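Local coordinates for hypothetical protein (PDB 4G2A) that is of unknown function but may be a nutrient-binding protein, in which a mostly beta-strand part of the DUF4424 family is joined to a YARHG domain, at residues 9-14 with 158-164; 27-32 with 44-50; 39-43 with 78-82; 90-94 with 142-146; 95-99 with 125-129. All blocks are in the same frame, centred on the assembly; numbering follows the deposited sequence.

Contact 1: residues 9-14 with 158-164; sequences EGSLPI and RYVLKTG
The Tyr159 ring lies flat over the Gly10-Ser11 peptide, with Gly10 C 3.7 Å above the ring plane and offset toward its rim. With CG anti to the backbone N (chi1 -161°), the ring is carried back across the neighbouring strand, where one water joins Tyr159 OH to Ser11 O. Leu12 crosses Tyr159 at about a right angle, bringing Leu12 CD2 to 4.0 Å from Tyr159 CE1. Its other methyl, Leu12 CD1, turns to Gly164 CA at 3.7 Å, while Leu12 CG meets Leu161 CD2 at 4.0 Å. Beneath these side chains runs a short parallel pairing of strands 10-15 and 155-160. Val160 N donates to Gly10 O at 2.9 Å, and Leu12 N donates to Val160 O at 3.1 Å. The opposite sheet face, which carries Ser11 and Val160, is more polar: Ser11 OG approaches Val160 CB at 3.6 Å, and both Glu9 carboxylate oxygens abut Val160 CG2. Glu9 and Arg158, opposite in charge, keep their charged atoms apart; Glu9 OE1 instead lies 3.2 Å from Arg158 CB, in the aliphatic part. Ile14 CG2 packs obliquely on Thr163 CB, and a second water spans Leu12 O and Thr163 OG1.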
# COMPACT_ATOMS: atom_id res chain seq x y z
N GLU A 9 -6.20 -5.50 0.88
CA GLU A 9 -5.50 -5.40 -0.40
C GLU A 9 -6.42 -5.70 -1.58
O GLU A 9 -7.51 -6.27 -1.41
CB GLU A 9 -4.26 -6.33 -0.44
CG GLU A 9 -4.51 -7.83 -0.24
CD GLU A 9 -3.41 -8.74 -0.77
OE1 GLU A 9 -2.65 -8.32 -1.68
OE2 GLU A 9 -3.35 -9.91 -0.33
N GLY A 10 -5.96 -5.33 -2.77
CA GLY A 10 -6.66 -5.60 -4.01
C GLY A 10 -6.32 -6.95 -4.61
O GLY A 10 -5.31 -7.57 -4.27
N SER A 11 -7.21 -7.43 -5.47
CA SER A 11 -7.04 -8.73 -6.13
C SER A 11 -7.66 -8.68 -7.51
O SER A 11 -8.65 -7.96 -7.72
CB SER A 11 -7.70 -9.84 -5.31
OG SER A 11 -6.94 -10.24 -4.18
N LEU A 12 -7.08 -9.44 -8.46
CA LEU A 12 -7.64 -9.60 -9.80
C LEU A 12 -9.01 -10.30 -9.70
O LEU A 12 -9.17 -11.11 -8.77
CB LEU A 12 -6.71 -10.47 -10.71
CG LEU A 12 -5.50 -9.84 -11.36
CD1 LEU A 12 -4.77 -10.85 -12.17
CD2 LEU A 12 -5.88 -8.66 -12.27
N PRO A 13 -9.99 -10.09 -10.61
CA PRO A 13 -11.19 -10.94 -10.57
C PRO A 13 -10.78 -12.36 -10.94
O PRO A 13 -9.79 -12.54 -11.66
CB PRO A 13 -12.13 -10.32 -11.63
CG PRO A 13 -11.44 -9.12 -12.16
CD PRO A 13 -9.98 -9.25 -11.82
N ILE A 14 -11.47 -13.37 -10.42
CA ILE A 14 -11.10 -14.73 -10.76
C ILE A 14 -12.32 -15.52 -11.23
O ILE A 14 -13.43 -15.22 -10.80
CB ILE A 14 -10.35 -15.43 -9.59
CG1 ILE A 14 -11.20 -15.53 -8.33
CG2 ILE A 14 -9.02 -14.78 -9.31
CD1 ILE A 14 -11.31 -16.90 -7.83
N ARG A 158 -0.42 -3.63 -1.70
CA ARG A 158 -0.39 -4.93 -2.36
C ARG A 158 -1.55 -5.10 -3.30
O ARG A 158 -2.59 -4.46 -3.15
CB ARG A 158 -0.38 -6.08 -1.33
CG ARG A 158 0.37 -5.84 -0.03
CD ARG A 158 0.17 -7.02 0.87
NE ARG A 158 0.41 -6.75 2.29
CZ ARG A 158 1.58 -6.90 2.90
NH1 ARG A 158 2.66 -7.26 2.21
NH2 ARG A 158 1.69 -6.69 4.21
N TYR A 159 -1.38 -6.00 -4.26
CA TYR A 159 -2.36 -6.39 -5.27
C TYR A 159 -2.03 -7.80 -5.76
O TYR A 159 -0.92 -8.01 -6.24
CB TYR A 159 -2.40 -5.39 -6.42
CG TYR A 159 -3.66 -5.46 -7.25
CD1 TYR A 159 -3.79 -6.38 -8.28
CD2 TYR A 159 -4.75 -4.64 -6.97
CE1 TYR A 159 -4.95 -6.47 -9.03
CE2 TYR A 159 -5.92 -4.70 -7.72
CZ TYR A 159 -6.01 -5.61 -8.77
OH TYR A 159 -7.15 -5.69 -9.53
N VAL A 160 -2.99 -8.76 -5.61
CA VAL A 160 -2.80 -10.15 -6.05
C VAL A 160 -2.98 -10.25 -7.58
O VAL A 160 -4.05 -9.95 -8.11
CB VAL A 160 -3.69 -11.15 -5.29
CG1 VAL A 160 -3.52 -12.57 -5.83
CG2 VAL A 160 -3.41 -11.10 -3.78
N LEU A 161 -1.91 -10.68 -8.27
CA LEU A 161 -1.81 -10.81 -9.71
C LEU A 161 -1.55 -12.25 -10.16
O LEU A 161 -1.86 -12.57 -11.30
CB LEU A 161 -0.67 -9.90 -10.23
CG LEU A 161 -0.92 -8.37 -10.17
CD1 LEU A 161 0.38 -7.59 -10.39
CD2 LEU A 161 -1.97 -7.93 -11.16
N LYS A 162 -0.98 -13.11 -9.28
CA LYS A 162 -0.63 -14.51 -9.59
C LYS A 162 -1.85 -15.36 -10.00
O LYS A 162 -1.71 -16.35 -10.72
CB LYS A 162 0.08 -15.18 -8.40
CG LYS A 162 1.52 -14.71 -8.18
CD LYS A 162 2.29 -15.65 -7.25
CE LYS A 162 3.46 -14.99 -6.55
NZ LYS A 162 4.15 -15.91 -5.59
N THR A 163 -3.04 -14.97 -9.51
CA THR A 163 -4.33 -15.61 -9.73
C THR A 163 -4.77 -15.44 -11.17
O THR A 163 -5.62 -16.20 -11.63
CB THR A 163 -5.36 -15.08 -8.74
OG1 THR A 163 -5.37 -13.65 -8.78
CG2 THR A 163 -5.13 -15.58 -7.32
N GLY A 164 -4.13 -14.52 -11.89
CA GLY A 164 -4.36 -14.32 -13.32
C GLY A 164 -4.16 -15.59 -14.13
O GLY A 164 -4.70 -15.71 -15.24
O HOH W 1 -9.55 -5.39 -8.29
O HOH W 2 -7.29 -12.75 -7.35

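Contact 2: residues 27-32 with 44-50; sequences LIRISG and WHYNCNF. With SO4 (sulfate ion), chain D; SO4 (sulfate ion), chain E.
Ile30 sits between two aromatic rings on the packed face of an antiparallel hairpin of strands 21-33 and 43-54. Its CG2 stands over the Tyr46 ring as a CH-pi contact, 4.0 Å from the centroid and 17° off the normal. The same methyl, anti to the backbone N, lies 3.6 Å from Trp44 CE3, and the other branch brings Ile30 CD1 to 3.6 Å from Tyr46 CE2. Ile28 CG2 meets Cys48 SG at 3.9 Å, and Trp44 CE3 comes obliquely against the backbone, 3.4 Å from Gly32 N. Three hydrogen-bonded pairs, Leu27-Asn49, Arg29-Asn47 and Ser31-His45, hold the strands with six backbone bonds. The face bearing these pairs is looser and wetter. NH1 and NH2 of the extended Arg29 donate to O3 and O2 of sulfate D, each at 2.7 Å, and Arg29 NE donates almost straight (172°) to O3 of sulfate E at 3.2 Å. A water lies near His45 O and Asn47 OD1; His45 NE2 bonds to Asp142. Although the sulfates probably come from the crystallisation liquor and Glu178 makes a long, weak ion pair with Arg29, this suggests an outer face able to hold anions, backed by a mainly apolar inner one.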
# COMPACT_ATOMS: atom_id res chain seq x y z
N LEU A 27 -5.97 -2.01 -16.04
CA LEU A 27 -5.59 -0.63 -15.74
C LEU A 27 -5.88 -0.47 -14.27
O LEU A 27 -7.05 -0.35 -13.89
CB LEU A 27 -6.37 0.33 -16.65
CG LEU A 27 -6.10 1.82 -16.53
CD1 LEU A 27 -4.68 2.17 -17.00
CD2 LEU A 27 -7.11 2.61 -17.36
N ILE A 28 -4.85 -0.61 -13.42
CA ILE A 28 -5.02 -0.63 -11.97
C ILE A 28 -4.36 0.61 -11.34
O ILE A 28 -3.14 0.79 -11.35
CB ILE A 28 -4.48 -1.98 -11.42
CG1 ILE A 28 -5.29 -3.17 -12.04
CG2 ILE A 28 -4.52 -2.02 -9.88
CD1 ILE A 28 -4.58 -4.50 -12.14
N ARG A 29 -5.21 1.47 -10.77
CA ARG A 29 -4.80 2.72 -10.15
C ARG A 29 -5.05 2.61 -8.67
O ARG A 29 -6.17 2.33 -8.27
CB ARG A 29 -5.56 3.90 -10.78
CG ARG A 29 -4.88 5.22 -10.57
CD ARG A 29 -5.70 6.32 -11.19
NE ARG A 29 -5.17 7.65 -10.91
CZ ARG A 29 -5.53 8.38 -9.86
NH1 ARG A 29 -6.42 7.91 -9.00
NH2 ARG A 29 -4.99 9.56 -9.66
N ILE A 30 -4.00 2.74 -7.85
CA ILE A 30 -4.06 2.61 -6.39
C ILE A 30 -3.60 3.95 -5.83
O ILE A 30 -2.45 4.36 -6.04
CB ILE A 30 -3.22 1.40 -5.88
CG1 ILE A 30 -3.57 0.09 -6.65
CG2 ILE A 30 -3.39 1.22 -4.37
CD1 ILE A 30 -2.77 -1.19 -6.26
N SER A 31 -4.55 4.69 -5.24
CA SER A 31 -4.32 6.06 -4.78
C SER A 31 -4.44 6.21 -3.26
O SER A 31 -5.45 5.81 -2.69
CB SER A 31 -5.28 7.01 -5.47
OG SER A 31 -4.91 8.33 -5.12
N GLY A 32 -3.42 6.82 -2.65
CA GLY A 32 -3.33 7.04 -1.20
C GLY A 32 -3.99 8.31 -0.70
O GLY A 32 -4.03 9.31 -1.41
N TRP A 44 -6.15 3.41 0.85
CA TRP A 44 -5.85 3.22 -0.55
C TRP A 44 -7.16 3.06 -1.30
O TRP A 44 -8.04 2.30 -0.87
CB TRP A 44 -4.94 2.00 -0.78
CG TRP A 44 -3.56 2.16 -0.22
CD1 TRP A 44 -3.07 1.61 0.92
CD2 TRP A 44 -2.48 2.91 -0.80
NE1 TRP A 44 -1.77 1.99 1.11
CE2 TRP A 44 -1.37 2.78 0.07
CE3 TRP A 44 -2.33 3.65 -1.98
CZ2 TRP A 44 -0.13 3.35 -0.22
CZ3 TRP A 44 -1.10 4.26 -2.24
CH2 TRP A 44 -0.01 4.09 -1.38
N HIS A 45 -7.30 3.79 -2.42
CA HIS A 45 -8.46 3.76 -3.30
C HIS A 45 -8.06 3.11 -4.61
O HIS A 45 -7.16 3.59 -5.30
CB HIS A 45 -9.03 5.17 -3.51
CG HIS A 45 -10.27 5.22 -4.33
ND1 HIS A 45 -10.59 6.33 -5.09
CD2 HIS A 45 -11.23 4.28 -4.52
CE1 HIS A 45 -11.73 6.04 -5.69
NE2 HIS A 45 -12.15 4.82 -5.38
N TYR A 46 -8.71 2.01 -4.94
CA TYR A 46 -8.44 1.20 -6.12
C TYR A 46 -9.47 1.43 -7.20
O TYR A 46 -10.67 1.24 -6.96
CB TYR A 46 -8.43 -0.30 -5.77
CG TYR A 46 -7.43 -0.72 -4.72
CD1 TYR A 46 -7.62 -0.40 -3.37
CD2 TYR A 46 -6.38 -1.57 -5.04
CE1 TYR A 46 -6.72 -0.83 -2.39
CE2 TYR A 46 -5.48 -2.01 -4.07
CZ TYR A 46 -5.65 -1.63 -2.75
OH TYR A 46 -4.75 -2.07 -1.80
N ASN A 47 -9.02 1.86 -8.40
CA ASN A 47 -9.88 1.97 -9.58
C ASN A 47 -9.27 1.00 -10.58
O ASN A 47 -8.15 1.21 -11.05
CB ASN A 47 -9.99 3.38 -10.10
CG ASN A 47 -10.71 4.32 -9.19
OD1 ASN A 47 -10.10 5.03 -8.40
ND2 ASN A 47 -12.01 4.45 -9.39
N CYS A 48 -9.94 -0.13 -10.81
CA CYS A 48 -9.39 -1.18 -11.66
C CYS A 48 -10.27 -1.46 -12.84
O CYS A 48 -11.45 -1.73 -12.67
CB CYS A 48 -9.16 -2.46 -10.86
SG CYS A 48 -8.37 -2.22 -9.25
N ASN A 49 -9.68 -1.49 -14.02
CA ASN A 49 -10.38 -1.85 -15.23
C ASN A 49 -9.75 -3.11 -15.76
O ASN A 49 -8.56 -3.32 -15.58
CB ASN A 49 -10.39 -0.71 -16.27
CG ASN A 49 -11.56 -0.89 -17.21
OD1 ASN A 49 -12.69 -0.50 -16.90
ND2 ASN A 49 -11.35 -1.56 -18.34
N PHE A 50 -10.58 -3.98 -16.36
CA PHE A 50 -10.16 -5.27 -16.90
C PHE A 50 -10.89 -5.53 -18.19
O PHE A 50 -12.08 -5.23 -18.31
CB PHE A 50 -10.46 -6.43 -15.92
CG PHE A 50 -10.14 -6.18 -14.47
CD1 PHE A 50 -8.86 -6.42 -13.98
CD2 PHE A 50 -11.11 -5.68 -13.61
CE1 PHE A 50 -8.55 -6.12 -12.64
CE2 PHE A 50 -10.79 -5.40 -12.28
CZ PHE A 50 -9.51 -5.63 -11.80
S SO4 D . -6.36 11.03 -6.87
O1 SO4 D . -6.46 11.37 -5.45
O2 SO4 D . -4.96 10.83 -7.25
O3 SO4 D . -7.11 9.80 -7.14
O4 SO4 D . -6.95 12.12 -7.65
S SO4 E . -2.38 10.34 -12.98
O1 SO4 E . -2.94 11.25 -11.97
O2 SO4 E . -0.99 10.03 -12.64
O3 SO4 E . -3.18 9.11 -13.02
O4 SO4 E . -2.41 10.98 -14.30
O HOH W 3 -7.49 5.03 -7.57

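Contact 3: residues 39-43 with 78-82; sequences QMNGS and ALPAG. With SO4 (sulfate ion), chain L.
Asn41 lays its amide against the methyl of Ala81, with Asn41 ND2 3.6 Å from Ala81 CB. This is a loop-to-loop contact: residues 39-43 end the hairpin connection between strands 21-33 and 43-54, and residues 78-82 belong to the irregular chain that follows strand 76-77. Asn41 CG lies between the backbone N and the carbonyl carbon (chi1 64°), which folds the amide back onto Ala81. Direct polar coupling is slight. Ala81 N donates to Asn41 O at 3.1 Å, but the angle at hydrogen is only 128°, so the bond is weak; Asn41 CA adds a CA-H...O contact of 3.4 Å to Leu79 O. Where the first loop passes into its strand, Ser43 CB packs on Pro80 CB at 3.6 Å. Two waters lie between the loops. One donates to Met40 O, of a selenomethionine, at 2.7 Å and accepts from Leu79 N; the other lies close to Gly42 O and, by a weak contact, to Leu79 O. At the exposed end near Gly82 a sulfate, probably from the crystallisation liquor, rests beside Asn41 and Ala81. One backbone bond of the second loop holds it, Gly82 N donating to sulfate O3 at 2.7 Å with an angle of 161°.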
# COMPACT_ATOMS: atom_id res chain seq x y z
N GLN A 39 -2.24 9.32 13.19
CA GLN A 39 -3.44 8.60 13.67
C GLN A 39 -3.60 7.22 13.00
O GLN A 39 -4.48 6.44 13.41
CB GLN A 39 -4.72 9.42 13.41
CG GLN A 39 -4.70 10.87 13.88
CD GLN A 39 -4.43 11.81 12.74
OE1 GLN A 39 -5.15 11.85 11.74
NE2 GLN A 39 -3.40 12.63 12.88
N MSE A 40 -2.82 6.95 11.94
CA MSE A 40 -2.79 5.70 11.16
C MSE A 40 -4.17 5.40 10.57
O MSE A 40 -4.65 4.26 10.61
CB MSE A 40 -2.26 4.51 11.99
CG MSE A 40 -0.91 4.75 12.67
SE MSE A 40 0.47 5.60 11.56
CE MSE A 40 0.55 4.37 10.07
N ASN A 41 -4.79 6.44 10.00
CA ASN A 41 -6.10 6.34 9.40
C ASN A 41 -5.99 6.51 7.86
O ASN A 41 -6.91 6.96 7.19
CB ASN A 41 -7.09 7.34 10.05
CG ASN A 41 -6.74 8.80 9.87
OD1 ASN A 41 -5.70 9.16 9.33
ND2 ASN A 41 -7.64 9.67 10.30
N GLY A 42 -4.85 6.09 7.34
CA GLY A 42 -4.58 6.10 5.91
C GLY A 42 -5.41 5.09 5.15
O GLY A 42 -5.90 4.10 5.72
N SER A 43 -5.60 5.35 3.86
CA SER A 43 -6.38 4.49 3.00
C SER A 43 -5.80 4.47 1.59
O SER A 43 -5.01 5.34 1.21
CB SER A 43 -7.84 4.96 2.95
OG SER A 43 -7.95 6.35 2.70
N ALA A 78 -5.61 -1.96 10.36
CA ALA A 78 -5.34 -0.63 9.82
C ALA A 78 -6.64 -0.17 9.13
O ALA A 78 -7.03 -0.68 8.07
CB ALA A 78 -4.15 -0.67 8.85
N LEU A 79 -7.34 0.74 9.78
CA LEU A 79 -8.64 1.24 9.33
C LEU A 79 -8.58 2.54 8.56
O LEU A 79 -7.91 3.47 9.02
CB LEU A 79 -9.51 1.50 10.57
CG LEU A 79 -10.44 0.41 11.07
CD1 LEU A 79 -11.18 0.91 12.30
CD2 LEU A 79 -11.48 0.05 10.01
N PRO A 80 -9.33 2.69 7.44
CA PRO A 80 -9.38 4.00 6.76
C PRO A 80 -10.18 5.00 7.58
O PRO A 80 -11.02 4.58 8.38
CB PRO A 80 -10.11 3.70 5.44
CG PRO A 80 -10.22 2.23 5.37
CD PRO A 80 -10.19 1.71 6.76
N ALA A 81 -9.95 6.31 7.39
CA ALA A 81 -10.75 7.29 8.14
C ALA A 81 -12.23 7.21 7.68
O ALA A 81 -12.52 7.09 6.49
CB ALA A 81 -10.19 8.70 7.97
N GLY A 82 -13.13 7.19 8.66
CA GLY A 82 -14.57 7.10 8.45
C GLY A 82 -15.11 5.68 8.35
O GLY A 82 -16.29 5.51 8.07
S SO4 L . -12.35 9.36 11.22
O1 SO4 L . -13.24 9.79 12.30
O2 SO4 L . -10.98 9.82 11.46
O3 SO4 L . -12.37 7.90 11.15
O4 SO4 L . -12.83 9.95 9.97
O HOH W 4 -5.95 2.34 12.04
O HOH W 5 -5.20 2.71 7.73

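Contact 4: residues 90-94 with 142-146; sequences ALVYD and DYSTG
Tyr93 runs its side chain along the backbone of residues 144-146. Its CB begins 3.8 Å from Ser144 O, and CG, placed anti to the carbonyl carbon (chi1 -55°), stays near the same oxygen. Tyr93 CD2 comes closer, 3.4 Å from Ser144 O, and meets Thr145 CA, which lies in the ring plane at its edge, at 3.9 Å. Farther out, Tyr93 CE2 reaches Gly146 N at 4.0 Å, and Pro80 also packs here; at the tip, OH passes beyond this strand to Leu79. The backbones are registered by one antiparallel hydrogen-bonded pair: Tyr93 N donates to Ser144 O at 2.8 Å, and Ser144 N returns a bond to Tyr93 O at 3.0 Å. Val92 turns elsewhere, crossing Tyr143 obliquely with its CG1 3.8 Å from Tyr143 CB. A water donates to Asp94 O and, weakly, to Asp142 OD1, whose main partner is His45. No helix takes part: the chain corner at Asp94 leads into strand 95-99, alongside strand 136-150, which also pairs with strand 43-54.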
# COMPACT_ATOMS: atom_id res chain seq x y z
N ALA A 90 -15.09 -7.69 5.72
CA ALA A 90 -14.12 -7.53 4.65
C ALA A 90 -13.18 -6.38 4.94
O ALA A 90 -13.59 -5.37 5.53
CB ALA A 90 -14.84 -7.28 3.34
N LEU A 91 -11.92 -6.51 4.51
CA LEU A 91 -10.95 -5.42 4.68
C LEU A 91 -10.90 -4.61 3.36
O LEU A 91 -9.88 -4.06 2.97
CB LEU A 91 -9.57 -5.97 5.12
CG LEU A 91 -9.52 -6.69 6.51
CD1 LEU A 91 -8.13 -7.17 6.81
CD2 LEU A 91 -9.96 -5.78 7.62
N VAL A 92 -12.07 -4.54 2.71
CA VAL A 92 -12.43 -3.88 1.46
C VAL A 92 -13.69 -3.07 1.78
O VAL A 92 -14.58 -3.54 2.47
CB VAL A 92 -12.63 -4.92 0.29
CG1 VAL A 92 -13.41 -4.34 -0.88
CG2 VAL A 92 -11.29 -5.45 -0.18
N TYR A 93 -13.74 -1.82 1.32
CA TYR A 93 -14.84 -0.92 1.64
C TYR A 93 -15.47 -0.39 0.40
O TYR A 93 -14.77 0.05 -0.51
CB TYR A 93 -14.32 0.24 2.52
CG TYR A 93 -13.62 -0.26 3.76
CD1 TYR A 93 -14.35 -0.71 4.86
CD2 TYR A 93 -12.24 -0.40 3.79
CE1 TYR A 93 -13.71 -1.24 5.98
CE2 TYR A 93 -11.59 -0.95 4.90
CZ TYR A 93 -12.34 -1.36 6.00
OH TYR A 93 -11.73 -1.90 7.10
N ASP A 94 -16.81 -0.38 0.39
CA ASP A 94 -17.66 0.20 -0.66
C ASP A 94 -17.29 -0.35 -2.03
O ASP A 94 -17.05 0.40 -2.98
CB ASP A 94 -17.62 1.75 -0.64
CG ASP A 94 -17.91 2.34 0.74
OD1 ASP A 94 -19.01 2.07 1.29
OD2 ASP A 94 -17.03 3.04 1.28
N ASP A 142 -14.15 -0.67 -8.07
CA ASP A 142 -13.97 0.56 -7.31
C ASP A 142 -14.20 0.17 -5.86
O ASP A 142 -15.25 -0.38 -5.54
CB ASP A 142 -14.91 1.69 -7.80
CG ASP A 142 -14.88 3.00 -7.02
OD1 ASP A 142 -14.10 3.11 -6.06
OD2 ASP A 142 -15.69 3.90 -7.36
N TYR A 143 -13.18 0.34 -5.02
CA TYR A 143 -13.22 0.01 -3.61
C TYR A 143 -12.04 0.68 -2.89
O TYR A 143 -11.16 1.24 -3.54
CB TYR A 143 -13.23 -1.52 -3.38
CG TYR A 143 -12.05 -2.24 -4.01
CD1 TYR A 143 -12.09 -2.64 -5.35
CD2 TYR A 143 -10.93 -2.57 -3.26
CE1 TYR A 143 -11.02 -3.31 -5.93
CE2 TYR A 143 -9.86 -3.26 -3.83
CZ TYR A 143 -9.90 -3.61 -5.17
OH TYR A 143 -8.85 -4.29 -5.73
N SER A 144 -12.04 0.60 -1.56
CA SER A 144 -10.99 1.13 -0.69
C SER A 144 -10.56 0.08 0.29
O SER A 144 -11.28 -0.87 0.54
CB SER A 144 -11.49 2.36 0.06
OG SER A 144 -11.75 3.40 -0.86
N THR A 145 -9.39 0.27 0.88
CA THR A 145 -8.83 -0.56 1.95
C THR A 145 -8.18 0.39 2.93
O THR A 145 -8.04 1.58 2.62
CB THR A 145 -7.80 -1.61 1.40
OG1 THR A 145 -6.63 -0.93 0.96
CG2 THR A 145 -8.36 -2.50 0.30
N GLY A 146 -7.74 -0.14 4.06
CA GLY A 146 -6.93 0.60 5.02
C GLY A 146 -5.48 0.55 4.54
O GLY A 146 -5.17 -0.11 3.53
O HOH W 6 -16.07 2.67 -3.84
O HOH W 7 -14.35 3.61 -0.86

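Contact 5: residues 95-99 with 125-129; sequences FLVTV and YFWKT
Strands 95-99 and 123-131 lie on either side of strand 102-110, their antiparallel partner, with side chains turned toward each other, as in a strongly curled sheet. The axes of these short segments approach to 8.8 Å and run in nearly the same direction, a spacing bridged by side chains instead of backbone bonds. The Val97 methyl CG2 covers the five-membered ring of Trp127 in a CH-pi contact, 4.0 Å from its centroid and 17° off the perpendicular. Trp127 CG lies between the backbone N and the carbonyl carbon (chi1 65°), which raises the indole toward the opposing valines. On the same indole, Val99 CG2 approaches Trp127 CD1 at 3.7 Å, and Phe95, crossing at about a right angle, brings its CZ to 4.1 Å from Trp127 CZ3. Phe95 and Tyr125 slide past one another in opposite directions: their planes differ by 26°, and the centroids are 5.1 Å apart, so the rings barely overlap. Tyr125 CD2 lies over one face of the Phe95 ring, 3.5 Å above its plane toward the rim. His141 meets both Phe95 and Trp127, and Phe66 stacks on Phe95. The arrangement is consistent with a curled sheet whose concave side is filled by aromatic and aliphatic groups.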
# COMPACT_ATOMS: atom_id res chain seq x y z
N PHE A 95 -17.19 -1.68 -2.11
CA PHE A 95 -16.91 -2.39 -3.34
C PHE A 95 -18.06 -2.20 -4.30
O PHE A 95 -19.21 -2.48 -3.97
CB PHE A 95 -16.69 -3.88 -3.06
CG PHE A 95 -16.41 -4.67 -4.32
CD1 PHE A 95 -15.13 -4.70 -4.87
CD2 PHE A 95 -17.42 -5.39 -4.94
CE1 PHE A 95 -14.87 -5.43 -6.04
CE2 PHE A 95 -17.16 -6.14 -6.10
CZ PHE A 95 -15.88 -6.15 -6.64
N LEU A 96 -17.73 -1.69 -5.49
CA LEU A 96 -18.64 -1.48 -6.59
C LEU A 96 -18.06 -2.13 -7.84
O LEU A 96 -16.89 -1.88 -8.16
CB LEU A 96 -18.88 0.03 -6.85
CG LEU A 96 -19.47 0.88 -5.74
CD1 LEU A 96 -19.42 2.34 -6.13
CD2 LEU A 96 -20.91 0.45 -5.38
N VAL A 97 -18.86 -2.97 -8.53
CA VAL A 97 -18.49 -3.64 -9.77
C VAL A 97 -19.51 -3.28 -10.86
O VAL A 97 -20.72 -3.25 -10.60
CB VAL A 97 -18.27 -5.18 -9.63
CG1 VAL A 97 -19.44 -5.88 -8.94
CG2 VAL A 97 -17.94 -5.84 -10.97
N THR A 98 -18.98 -2.93 -12.06
CA THR A 98 -19.76 -2.65 -13.26
C THR A 98 -19.36 -3.67 -14.34
O THR A 98 -18.17 -3.96 -14.51
CB THR A 98 -19.60 -1.19 -13.76
OG1 THR A 98 -18.32 -1.02 -14.37
CG2 THR A 98 -19.82 -0.15 -12.67
N VAL A 99 -20.35 -4.22 -15.04
CA VAL A 99 -20.17 -5.17 -16.15
C VAL A 99 -20.61 -4.42 -17.39
O VAL A 99 -21.77 -3.98 -17.44
CB VAL A 99 -20.96 -6.50 -15.94
CG1 VAL A 99 -20.81 -7.42 -17.16
CG2 VAL A 99 -20.52 -7.21 -14.67
N TYR A 125 -16.72 -11.63 -3.42
CA TYR A 125 -17.94 -11.01 -3.97
C TYR A 125 -18.14 -11.62 -5.34
O TYR A 125 -17.19 -11.68 -6.11
CB TYR A 125 -17.86 -9.48 -4.04
CG TYR A 125 -17.73 -8.80 -2.69
CD1 TYR A 125 -18.63 -9.08 -1.66
CD2 TYR A 125 -16.75 -7.85 -2.46
CE1 TYR A 125 -18.52 -8.45 -0.42
CE2 TYR A 125 -16.63 -7.21 -1.22
CZ TYR A 125 -17.53 -7.52 -0.20
OH TYR A 125 -17.38 -6.93 1.03
N PHE A 126 -19.34 -12.12 -5.62
CA PHE A 126 -19.64 -12.82 -6.89
C PHE A 126 -20.62 -12.04 -7.76
O PHE A 126 -21.51 -11.36 -7.26
CB PHE A 126 -20.23 -14.21 -6.60
CG PHE A 126 -19.31 -15.20 -5.92
CD1 PHE A 126 -19.15 -15.19 -4.53
CD2 PHE A 126 -18.66 -16.19 -6.65
CE1 PHE A 126 -18.29 -16.09 -3.90
CE2 PHE A 126 -17.82 -17.11 -6.01
CZ PHE A 126 -17.65 -17.06 -4.64
N TRP A 127 -20.47 -12.19 -9.08
CA TRP A 127 -21.35 -11.58 -10.07
C TRP A 127 -21.35 -12.42 -11.36
O TRP A 127 -20.38 -13.13 -11.64
CB TRP A 127 -20.96 -10.10 -10.35
CG TRP A 127 -19.61 -9.91 -10.99
CD1 TRP A 127 -19.35 -9.78 -12.32
CD2 TRP A 127 -18.35 -9.76 -10.32
NE1 TRP A 127 -18.00 -9.64 -12.53
CE2 TRP A 127 -17.36 -9.59 -11.32
CE3 TRP A 127 -17.95 -9.77 -8.97
CZ2 TRP A 127 -16.00 -9.45 -11.01
CZ3 TRP A 127 -16.60 -9.63 -8.67
CH2 TRP A 127 -15.65 -9.48 -9.69
N LYS A 128 -22.44 -12.34 -12.15
CA LYS A 128 -22.53 -13.07 -13.41
C LYS A 128 -22.05 -12.20 -14.54
O LYS A 128 -22.18 -10.98 -14.48
CB LYS A 128 -23.97 -13.56 -13.70
CG LYS A 128 -24.52 -14.56 -12.68
CD LYS A 128 -23.99 -15.99 -12.84
CE LYS A 128 -24.23 -16.83 -11.60
NZ LYS A 128 -25.68 -16.91 -11.24
N THR A 129 -21.45 -12.83 -15.56
CA THR A 129 -20.96 -12.16 -16.76
C THR A 129 -21.32 -13.03 -17.97
O THR A 129 -20.93 -14.20 -18.03
CB THR A 129 -19.45 -11.84 -16.70
OG1 THR A 129 -18.71 -13.05 -16.82
CG2 THR A 129 -19.03 -11.12 -15.44

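Contact 1 begins near the N terminus and closes the longest loop, 143 residues between its segments, so that all other contacts fall within it. Contact 2 closes the short hairpin 21-33/43-54. Contact 3 starts in that hairpin's connection and ends beyond it, so the two cross along the chain; it ties the hairpin end to the irregular region after strand 76-77. Contact 4 then brings the approach to strand 95-99 onto strand 136-150, and contact 5 lies wholly within its span, packing strand 95-99 on strand 123-131. Strand 136-150 connects the set: it neighbours strand 43-54 of contact 2, strand 95-99 of contact 5 and strand 155-160 of contact 1.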